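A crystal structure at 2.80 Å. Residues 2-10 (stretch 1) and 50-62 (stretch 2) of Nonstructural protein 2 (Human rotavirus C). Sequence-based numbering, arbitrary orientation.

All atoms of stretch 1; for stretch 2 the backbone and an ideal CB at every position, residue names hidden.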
# COMPACT_ATOMS: atom_id res chain seq x y z
N ALA A 2 -5.42 -27.59 27.65
CA ALA A 2 -5.95 -28.63 26.72
C ALA A 2 -5.14 -29.93 26.85
O ALA A 2 -4.00 -29.92 27.31
CB ALA A 2 -5.90 -28.11 25.30
N GLU A 3 -5.74 -31.05 26.46
CA GLU A 3 -5.08 -32.34 26.52
C GLU A 3 -4.18 -32.51 25.29
O GLU A 3 -4.50 -31.99 24.22
CB GLU A 3 -6.11 -33.47 26.57
CG GLU A 3 -6.96 -33.52 27.85
CD GLU A 3 -8.04 -32.44 27.92
OE1 GLU A 3 -8.82 -32.45 28.91
OE2 GLU A 3 -8.11 -31.59 27.00
N LEU A 4 -3.06 -33.21 25.43
CA LEU A 4 -2.14 -33.39 24.31
C LEU A 4 -2.87 -33.82 23.05
O LEU A 4 -2.44 -33.50 21.95
CB LEU A 4 -1.06 -34.42 24.65
CG LEU A 4 0.04 -34.71 23.62
CD1 LEU A 4 0.71 -33.41 23.19
CD2 LEU A 4 1.07 -35.65 24.21
N ALA A 5 -3.99 -34.52 23.23
CA ALA A 5 -4.81 -35.01 22.13
C ALA A 5 -5.54 -33.91 21.35
O ALA A 5 -6.26 -34.20 20.40
CB ALA A 5 -5.83 -36.03 22.64
N CYS A 6 -5.39 -32.66 21.77
CA CYS A 6 -6.03 -31.58 21.05
C CYS A 6 -5.06 -31.09 20.00
O CYS A 6 -5.39 -30.24 19.18
CB CYS A 6 -6.37 -30.43 21.97
SG CYS A 6 -7.57 -30.79 23.23
N PHE A 7 -3.84 -31.63 20.02
CA PHE A 7 -2.82 -31.21 19.08
C PHE A 7 -2.17 -32.29 18.23
O PHE A 7 -1.64 -31.99 17.15
CB PHE A 7 -1.71 -30.48 19.82
CG PHE A 7 -2.20 -29.38 20.70
CD1 PHE A 7 -2.51 -29.63 22.02
CD2 PHE A 7 -2.36 -28.10 20.20
CE1 PHE A 7 -2.95 -28.61 22.85
CE2 PHE A 7 -2.81 -27.07 21.01
CZ PHE A 7 -3.11 -27.33 22.34
N VAL A 8 -2.19 -33.53 18.69
CA VAL A 8 -1.55 -34.62 17.96
C VAL A 8 -2.26 -35.97 18.04
O VAL A 8 -2.83 -36.33 19.07
CB VAL A 8 -0.13 -34.84 18.47
CG1 VAL A 8 0.68 -33.58 18.32
CG2 VAL A 8 -0.17 -35.24 19.93
N SER A 9 -2.21 -36.71 16.94
CA SER A 9 -2.79 -38.05 16.90
C SER A 9 -1.59 -38.97 16.74
O SER A 9 -0.47 -38.47 16.53
CB SER A 9 -3.76 -38.20 15.72
OG SER A 9 -3.16 -37.78 14.51
N PHE A 10 -1.78 -40.28 16.84
CA PHE A 10 -0.63 -41.18 16.73
C PHE A 10 -0.87 -42.46 15.95
O PHE A 10 -2.01 -42.82 15.65
CB PHE A 10 -0.14 -41.54 18.14
CG PHE A 10 -1.19 -42.19 18.98
CD1 PHE A 10 -1.53 -43.52 18.78
CD2 PHE A 10 -1.91 -41.45 19.91
CE1 PHE A 10 -2.57 -44.10 19.50
CE2 PHE A 10 -2.95 -42.02 20.63
CZ PHE A 10 -3.29 -43.35 20.42
N UNK A 50 -8.07 -35.67 7.66
CA UNK A 50 -7.30 -36.42 8.62
C UNK A 50 -8.01 -36.64 9.94
O UNK A 50 -9.23 -36.59 10.04
CB UNK A 50 -5.97 -35.71 8.87
N UNK A 51 -7.21 -36.86 10.98
CA UNK A 51 -7.74 -37.13 12.30
C UNK A 51 -7.90 -35.90 13.18
O UNK A 51 -6.95 -35.15 13.37
CB UNK A 51 -6.83 -38.14 13.01
N UNK A 52 -9.10 -35.73 13.71
CA UNK A 52 -9.42 -34.63 14.61
C UNK A 52 -9.35 -35.15 16.04
O UNK A 52 -9.26 -36.35 16.28
CB UNK A 52 -10.80 -34.04 14.30
N UNK A 53 -9.41 -34.25 17.03
CA UNK A 53 -9.35 -34.68 18.43
C UNK A 53 -10.62 -35.37 18.90
O UNK A 53 -11.69 -35.20 18.32
CB UNK A 53 -9.07 -33.48 19.33
N UNK A 54 -10.51 -36.18 19.97
CA UNK A 54 -11.70 -36.87 20.48
C UNK A 54 -12.77 -35.82 20.79
O UNK A 54 -12.47 -34.82 21.44
CB UNK A 54 -11.37 -37.70 21.72
N UNK A 55 -14.00 -36.03 20.32
CA UNK A 55 -15.08 -35.06 20.58
C UNK A 55 -15.25 -34.76 22.08
O UNK A 55 -15.85 -33.76 22.47
CB UNK A 55 -16.40 -35.59 20.01
N UNK A 56 -14.72 -35.66 22.89
CA UNK A 56 -14.76 -35.54 24.34
C UNK A 56 -14.01 -34.29 24.81
O UNK A 56 -14.01 -33.97 26.00
CB UNK A 56 -14.17 -36.79 24.99
N UNK A 57 -13.35 -33.59 23.90
CA UNK A 57 -12.58 -32.40 24.28
C UNK A 57 -12.99 -31.10 23.59
O UNK A 57 -12.35 -30.08 23.81
CB UNK A 57 -11.10 -32.66 23.99
N UNK A 58 -14.05 -31.13 22.78
CA UNK A 58 -14.50 -29.91 22.09
C UNK A 58 -14.60 -28.70 23.01
O UNK A 58 -14.49 -27.56 22.56
CB UNK A 58 -15.86 -30.16 21.44
N UNK A 59 -14.80 -28.93 24.31
CA UNK A 59 -14.87 -27.85 25.28
C UNK A 59 -13.66 -26.94 25.12
O UNK A 59 -13.77 -25.72 25.07
CB UNK A 59 -14.95 -28.40 26.70
N UNK A 60 -12.49 -27.57 25.03
CA UNK A 60 -11.20 -26.92 24.88
C UNK A 60 -11.01 -25.91 23.73
O UNK A 60 -10.12 -25.06 23.79
CB UNK A 60 -10.15 -28.02 24.72
N UNK A 61 -11.83 -25.99 22.68
CA UNK A 61 -11.65 -25.07 21.55
C UNK A 61 -12.56 -23.85 21.57
O UNK A 61 -13.64 -23.88 22.15
CB UNK A 61 -11.88 -25.83 20.24
N UNK A 62 -12.11 -22.79 20.92
CA UNK A 62 -12.86 -21.55 20.86
C UNK A 62 -14.02 -21.62 19.88
O UNK A 62 -13.88 -22.14 18.77
CB UNK A 62 -11.93 -20.40 20.48

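Position 50 has a phi of 86° and a psi of -156°; positive phi by itself favours glycine, and no atom of stretch 1 lies within 5.5 Å of the ideal CB. The residue is G50.

Position 51 is extended (-92/127), its CA-to-CB bond points toward stretch 1, and the ideal CB lies 4.0 Å from S9 OG. A beta-branched, small polar or modest aliphatic residue would suit. It is V51, chi1 t, whose CG1 packs 3.8 Å from S9 CB. At 52 the bond points away, so stretch 1 sets no preference; the residue is A52.

At 53 the ideal CB is tight, 3.1 Å from A5 O, and 4.0 Å from C6 CA. Bulk directed at that carbonyl would be awkward, and a phi of -71° admits proline among several compact residues. P53 fits: CB sits 3.2 Å from A5 O, and CG reaches 3.9 Å from C6 CA.

Position 54 points sideways, with nothing of stretch 1 near its ideal CB; phi -56° again allows proline without demanding it. In P54 the ring brings CD to 4.0 Å from A5 CB, an apolar contact. Position 55 is out of reach, phi -55°, and is P55, opening a 3-10 segment. Position 56 points sideways with many choices open; it is E56, making no contact.

Position 57 points toward stretch 1, its ideal CB 4.1 Å from C6 SG and 4.4 Å from E3 OE2. A methyl, a sulfur and an acidic chain with an aliphatic stem line this space, so a large apolar or aromatic residue would suit, and a basic one could answer the carboxylate. F57 uses the stem: E3 CG lies 4.0 Å from the F57 ring centroid, 19° off the normal, a CH-pi contact over the face. A5 CB approaches the edge, 4.0 Å from F57 CE1, while C6 SG is oblique, 5.3 Å from the ring centroid.

Position 58 points away and 59 is out of reach; they are R58 and N59.

At 60 the ideal CB is 4.1 Å from C6 SG, 4.3 Å from A2 CB and 4.7 Å from E3 OE2. The bond points toward stretch 1, and the nearby carboxylate favours a donor: lysine or arginine would suit best by adding a charge, a neutral donor such as glutamine is possible, and an aliphatic chain could pack on the sulfur and the methyl but would leave the carboxylate unanswered by this position. R60 forms a salt bridge, NE to E3 OE2 at 2.9 Å, and its NH2 donates to E3 OE1 at 3.0 Å (146°), so two nitrogens engage both oxygens.

Position 61 starts sideways, and only a long side chain could reach C6. F61 does: its CZ is 3.7 Å from C6 CB. Position 62, out of reach, is K62.

Stretch 2, residues 50-62: GVAPPPEFRNRFK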
# COMPACT_ATOMS: atom_id res chain seq x y z
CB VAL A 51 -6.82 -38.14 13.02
CG1 VAL A 51 -7.31 -38.38 14.45
CG2 VAL A 51 -6.79 -39.43 12.23
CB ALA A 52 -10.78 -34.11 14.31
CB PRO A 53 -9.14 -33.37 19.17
CG PRO A 53 -8.49 -32.50 18.17
CD PRO A 53 -9.25 -32.79 16.93
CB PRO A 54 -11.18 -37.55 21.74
CG PRO A 54 -9.79 -37.89 21.37
CD PRO A 54 -9.30 -36.63 20.68
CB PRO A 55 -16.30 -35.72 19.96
CG PRO A 55 -15.71 -36.46 18.80
CD PRO A 55 -14.47 -37.10 19.43
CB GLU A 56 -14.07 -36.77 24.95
CG GLU A 56 -14.08 -36.84 26.46
CD GLU A 56 -12.96 -37.71 26.98
OE1 GLU A 56 -12.63 -38.72 26.30
OE2 GLU A 56 -12.41 -37.40 28.06
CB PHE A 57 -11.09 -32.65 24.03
CG PHE A 57 -10.53 -33.80 24.81
CD1 PHE A 57 -9.57 -34.63 24.24
CD2 PHE A 57 -10.95 -34.06 26.11
CE1 PHE A 57 -9.04 -35.70 24.96
CE2 PHE A 57 -10.43 -35.13 26.84
CZ PHE A 57 -9.47 -35.96 26.26
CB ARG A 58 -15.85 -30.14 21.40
CG ARG A 58 -17.03 -30.32 22.33
CD ARG A 58 -18.31 -30.09 21.56
NE ARG A 58 -18.58 -31.16 20.62
CZ ARG A 58 -18.99 -30.97 19.36
NH1 ARG A 58 -19.16 -29.74 18.90
NH2 ARG A 58 -19.23 -32.02 18.57
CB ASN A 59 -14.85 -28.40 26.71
CG ASN A 59 -16.24 -28.74 27.23
OD1 ASN A 59 -16.39 -29.19 28.37
ND2 ASN A 59 -17.26 -28.51 26.39
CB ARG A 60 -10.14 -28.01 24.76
CG ARG A 60 -10.12 -29.01 25.89
CD ARG A 60 -9.65 -28.34 27.15
NE ARG A 60 -9.43 -29.29 28.25
CZ ARG A 60 -8.89 -28.95 29.41
NH1 ARG A 60 -8.52 -27.69 29.64
NH2 ARG A 60 -8.70 -29.87 30.35
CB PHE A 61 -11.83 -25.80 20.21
CG PHE A 61 -10.92 -26.98 20.05
CD1 PHE A 61 -11.29 -28.23 20.53
CD2 PHE A 61 -9.67 -26.83 19.47
CE1 PHE A 61 -10.42 -29.32 20.42
CE2 PHE A 61 -8.80 -27.91 19.37
CZ PHE A 61 -9.17 -29.15 19.84
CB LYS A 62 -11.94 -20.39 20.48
CG LYS A 62 -12.67 -19.07 20.35
CD LYS A 62 -11.75 -17.87 20.23
CE LYS A 62 -11.12 -17.77 18.87
NZ LYS A 62 -10.41 -16.47 18.71
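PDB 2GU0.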